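Local structure of probable transcriptional regulator (Rhodococcus jostii, 3HIM) at residues G13-K16 with A17-R20; S74-A77 with A78-A82. The protein probably binds regulatory DNA through a helix-turn-helix domain and acts as a transcription factor of the TetR family. All blocks are in the same frame, centred on the assembly; numbering follows the deposited sequence.

Contact 1. Residues G13-K16 with A17-R20; sequences GTSK and AAAR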
loop_
_atom_site.group_PDB
_atom_site.type_symbol
_atom_site.label_atom_id
_atom_site.label_comp_id
_atom_site.label_asym_id
_atom_site.label_seq_id
_atom_site.Cartn_x
_atom_site.Cartn_y
_atom_site.Cartn_z
ATOM N N GLY B 13 23.200 9.280 -11.566
ATOM C CA GLY B 13 23.703 10.645 -11.717
ATOM C C GLY B 13 23.881 11.263 -10.345
ATOM O O GLY B 13 23.536 10.663 -9.327
ATOM N N THR B 14 24.404 12.476 -10.308
ATOM C CA THR B 14 24.790 13.085 -9.041
ATOM C C THR B 14 24.451 14.582 -8.997
ATOM O O THR B 14 24.513 15.226 -7.938
ATOM C CB THR B 14 26.307 12.845 -8.744
ATOM O OG1 THR B 14 26.838 13.956 -8.018
ATOM C CG2 THR B 14 27.112 12.671 -10.041
ATOM N N SER B 15 24.104 15.117 -10.162
ATOM C CA SER B 15 23.775 16.514 -10.337
ATOM C C SER B 15 22.751 16.988 -9.287
ATOM O O SER B 15 21.680 16.382 -9.129
ATOM C CB SER B 15 23.233 16.704 -11.761
ATOM O OG SER B 15 22.752 18.014 -11.969
ATOM N N LYS B 16 23.089 18.064 -8.565
ATOM C CA LYS B 16 22.122 18.710 -7.675
ATOM C C LYS B 16 21.043 19.350 -8.518
ATOM O O LYS B 16 19.886 19.445 -8.098
ATOM C CB LYS B 16 22.783 19.751 -6.763
ATOM C CG LYS B 16 23.496 19.171 -5.532
ATOM C CD LYS B 16 22.493 18.740 -4.462
ATOM C CE LYS B 16 23.114 17.736 -3.517
ATOM N NZ LYS B 16 22.119 16.822 -2.874
ATOM N N ALA B 17 21.426 19.774 -9.721
ATOM C CA ALA B 17 20.470 20.325 -10.684
ATOM C C ALA B 17 19.408 19.266 -11.072
ATOM O O ALA B 17 18.212 19.564 -11.062
ATOM C CB ALA B 17 21.192 20.890 -11.915
ATOM N N ALA B 18 19.845 18.040 -11.380
ATOM C CA ALA B 18 18.918 16.917 -11.641
ATOM C C ALA B 18 18.133 16.543 -10.378
ATOM O O ALA B 18 16.900 16.339 -10.438
ATOM C CB ALA B 18 19.677 15.692 -12.175
ATOM N N ALA B 19 18.843 16.454 -9.241
ATOM C CA ALA B 19 18.221 16.117 -7.965
ATOM C C ALA B 19 17.094 17.087 -7.646
ATOM O O ALA B 19 16.039 16.684 -7.170
ATOM C CB ALA B 19 19.255 16.095 -6.834
ATOM N N ARG B 20 17.326 18.367 -7.935
ATOM C CA ARG B 20 16.333 19.422 -7.705
ATOM C C ARG B 20 15.106 19.231 -8.617
ATOM O O ARG B 20 13.962 19.460 -8.200
ATOM C CB ARG B 20 16.980 20.803 -7.949
ATOM C CG ARG B 20 16.083 22.020 -7.811
ATOM C CD ARG B 20 16.923 23.303 -7.827
ATOM N NE ARG B 20 16.122 24.530 -7.868
ATOM C CZ ARG B 20 15.670 25.111 -8.986
ATOM N NH1 ARG B 20 15.917 24.579 -10.186
ATOM N NH2 ARG B 20 14.951 26.231 -8.912
#
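S15 caps the N terminus of helix 16-32, its hydroxyl accepting from the backbone N-H of A18. This is a serine N-cap at the start of the first helix of the TetR-type DNA-binding domain. The close-packed side lies between S15 and the first turn. OG sits anti to the backbone N (chi1 174°), which points it at the amide of A18, 3.0 Å from A18 N, and the bond is nearly straight, with an N-H...O angle of 162°. The CB of S15 rests 3.7 Å from the CB of A18, a buried methyl that also touches Y57. On the flank of OG stands the CB of A17, 3.3 Å away; both S15 and A17 reach the loop at H56. The carbonyl of S15 takes the first helical bond, from A19 N at 2.8 Å, so this one residue holds two amides of the turn. With an alanine at S15, the A18 amide is likely to lose its capping acceptor, leaving the first turn less firmly fixed. The solvent side is carried by K16, which touches the following turn with little more than its backbone and CB, while its chain, bent at chi2, leads off from the helix. R20 extends from CG to NE, away from the cap, and is held elsewhere: its NH2 hydrogen-bonds L46 O, and the side chain touches M48. Its backbone still belongs to the turn: R20 N donates to K16 O at 2.8 Å, and R20 CB lies 3.2 Å from that same oxygen.

Contact 2. Residues S74-A77 with A78-A82; sequences SVLA and AITAA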
loop_
_atom_site.group_PDB
_atom_site.type_symbol
_atom_site.label_atom_id
_atom_site.label_comp_id
_atom_site.label_asym_id
_atom_site.label_seq_id
_atom_site.Cartn_x
_atom_site.Cartn_y
_atom_site.Cartn_z
ATOM N N SER B 74 17.551 3.281 -3.172
ATOM C CA SER B 74 17.724 3.825 -1.841
ATOM C C SER B 74 17.170 2.904 -0.738
ATOM O O SER B 74 17.861 2.645 0.261
ATOM C CB SER B 74 17.137 5.220 -1.754
ATOM O OG SER B 74 17.131 5.686 -0.418
ATOM N N VAL B 75 15.952 2.393 -0.904
ATOM C CA VAL B 75 15.393 1.518 0.135
ATOM C C VAL B 75 16.179 0.180 0.190
ATOM O O VAL B 75 16.451 -0.342 1.274
ATOM C CB VAL B 75 13.832 1.356 0.017
ATOM C CG1 VAL B 75 13.465 0.489 -1.157
ATOM C CG2 VAL B 75 13.248 0.771 1.303
ATOM N N LEU B 76 16.575 -0.339 -0.973
ATOM C CA LEU B 76 17.461 -1.508 -1.030
ATOM C C LEU B 76 18.788 -1.249 -0.282
ATOM O O LEU B 76 19.193 -2.061 0.547
ATOM C CB LEU B 76 17.751 -1.913 -2.476
ATOM C CG LEU B 76 18.721 -3.092 -2.595
ATOM C CD1 LEU B 76 18.186 -4.328 -1.835
ATOM C CD2 LEU B 76 18.972 -3.418 -4.059
ATOM N N ALA B 77 19.442 -0.125 -0.589
ATOM C CA ALA B 77 20.681 0.259 0.078
ATOM C C ALA B 77 20.460 0.363 1.578
ATOM O O ALA B 77 21.302 -0.073 2.353
ATOM C CB ALA B 77 21.235 1.603 -0.482
ATOM N N ALA B 78 19.310 0.918 1.974
ATOM C CA ALA B 78 18.967 1.104 3.396
ATOM C C ALA B 78 18.907 -0.195 4.191
ATOM O O ALA B 78 19.549 -0.332 5.229
ATOM C CB ALA B 78 17.646 1.872 3.546
ATOM N N ILE B 79 18.118 -1.147 3.714
ATOM C CA ILE B 79 17.968 -2.413 4.436
ATOM C C ILE B 79 19.205 -3.302 4.314
ATOM O O ILE B 79 19.512 -4.092 5.219
ATOM C CB ILE B 79 16.692 -3.147 4.020
ATOM C CG1 ILE B 79 16.705 -3.529 2.530
ATOM C CG2 ILE B 79 15.516 -2.281 4.337
ATOM C CD1 ILE B 79 15.528 -4.509 2.145
ATOM N N THR B 80 19.921 -3.165 3.203
ATOM C CA THR B 80 21.152 -3.926 3.009
ATOM C C THR B 80 22.204 -3.466 4.030
ATOM O O THR B 80 22.735 -4.270 4.781
ATOM C CB THR B 80 21.641 -3.828 1.550
ATOM O OG1 THR B 80 20.633 -4.386 0.712
ATOM C CG2 THR B 80 22.948 -4.604 1.348
ATOM N N ALA B 81 22.432 -2.161 4.105
ATOM C CA ALA B 81 23.249 -1.584 5.188
ATOM C C ALA B 81 22.719 -1.940 6.588
ATOM O O ALA B 81 23.481 -1.977 7.547
ATOM C CB ALA B 81 23.335 -0.073 5.035
ATOM N N ALA B 82 21.417 -2.188 6.716
ATOM C CA ALA B 82 20.872 -2.561 8.023
ATOM C C ALA B 82 21.052 -4.059 8.355
ATOM O O ALA B 82 20.858 -4.473 9.504
ATOM C CB ALA B 82 19.402 -2.132 8.145
#
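T80 leans back over the preceding turn of helix 60-82 and meets L76 through both its backbone and its side chain. From its CB, 3.2 Å from L76 O, the side chain leads to OG1, set beside the backbone N and anti to the carbonyl carbon (chi1 -61°), a torsion that turns the hydroxyl back along the helix. OG1 donates to L76 O at 2.7 Å, coming from above the carbonyl plane, 39° out of it, and not along a lone pair. The helical bond from T80 N reaches the same oxygen at 3.0 Å from the opposite face of the carbonyl plane, so L76 O is gripped by two donors of one residue. The leucine tip also meets the hydroxyl: L76 CD1 lies 3.5 Å from T80 OG1, the two side chains crossing at a slant. I79, one residue earlier, is buried. Its CG1 lies between the backbone N and the carbonyl carbon (chi1 62°), close over the preceding turn, 3.4 Å from V75 O, the oxygen that accepts the I79 amide. A78 and A81 set their methyls against carbonyls four residues back, CB to O 3.4 Å for A78 with S74 and likewise for A81 with A77. Beyond the helix, V75 and I79 pack on Y100 of helix 89-106; on helix 123-149, L76 touches T136, T80 touches V139 and I79 touches both; and S74 OG is hydrogen-bonded to W103 NE1. The arrangement is that of an alpha-helix in which a threonine hydroxyl bonds the carbonyl four residues back, here within the helical bundle of a TetR-family regulator.

In the fold
From the N terminus the chain meets contact 1 first, where the leading loop turns into helix 16-32. Both contacts are local and join consecutive residues, so neither closes a long loop, and they follow one another in series without crossing. Contact 1 sits at the surface of the probable DNA-binding domain, beside the loop carrying H56 and Y57. After helix 39-45 the chain enters helix 60-82, and contact 2 occupies its last turns, where the helix packs on helices 89-106 and 123-149. Contacts 1 and 2 have centres about 21 Å apart and nearest atoms about 11 Å apart, without touching. As in other TetR-family proteins, this helix 60-82 runs from the N-terminal domain into the bundle.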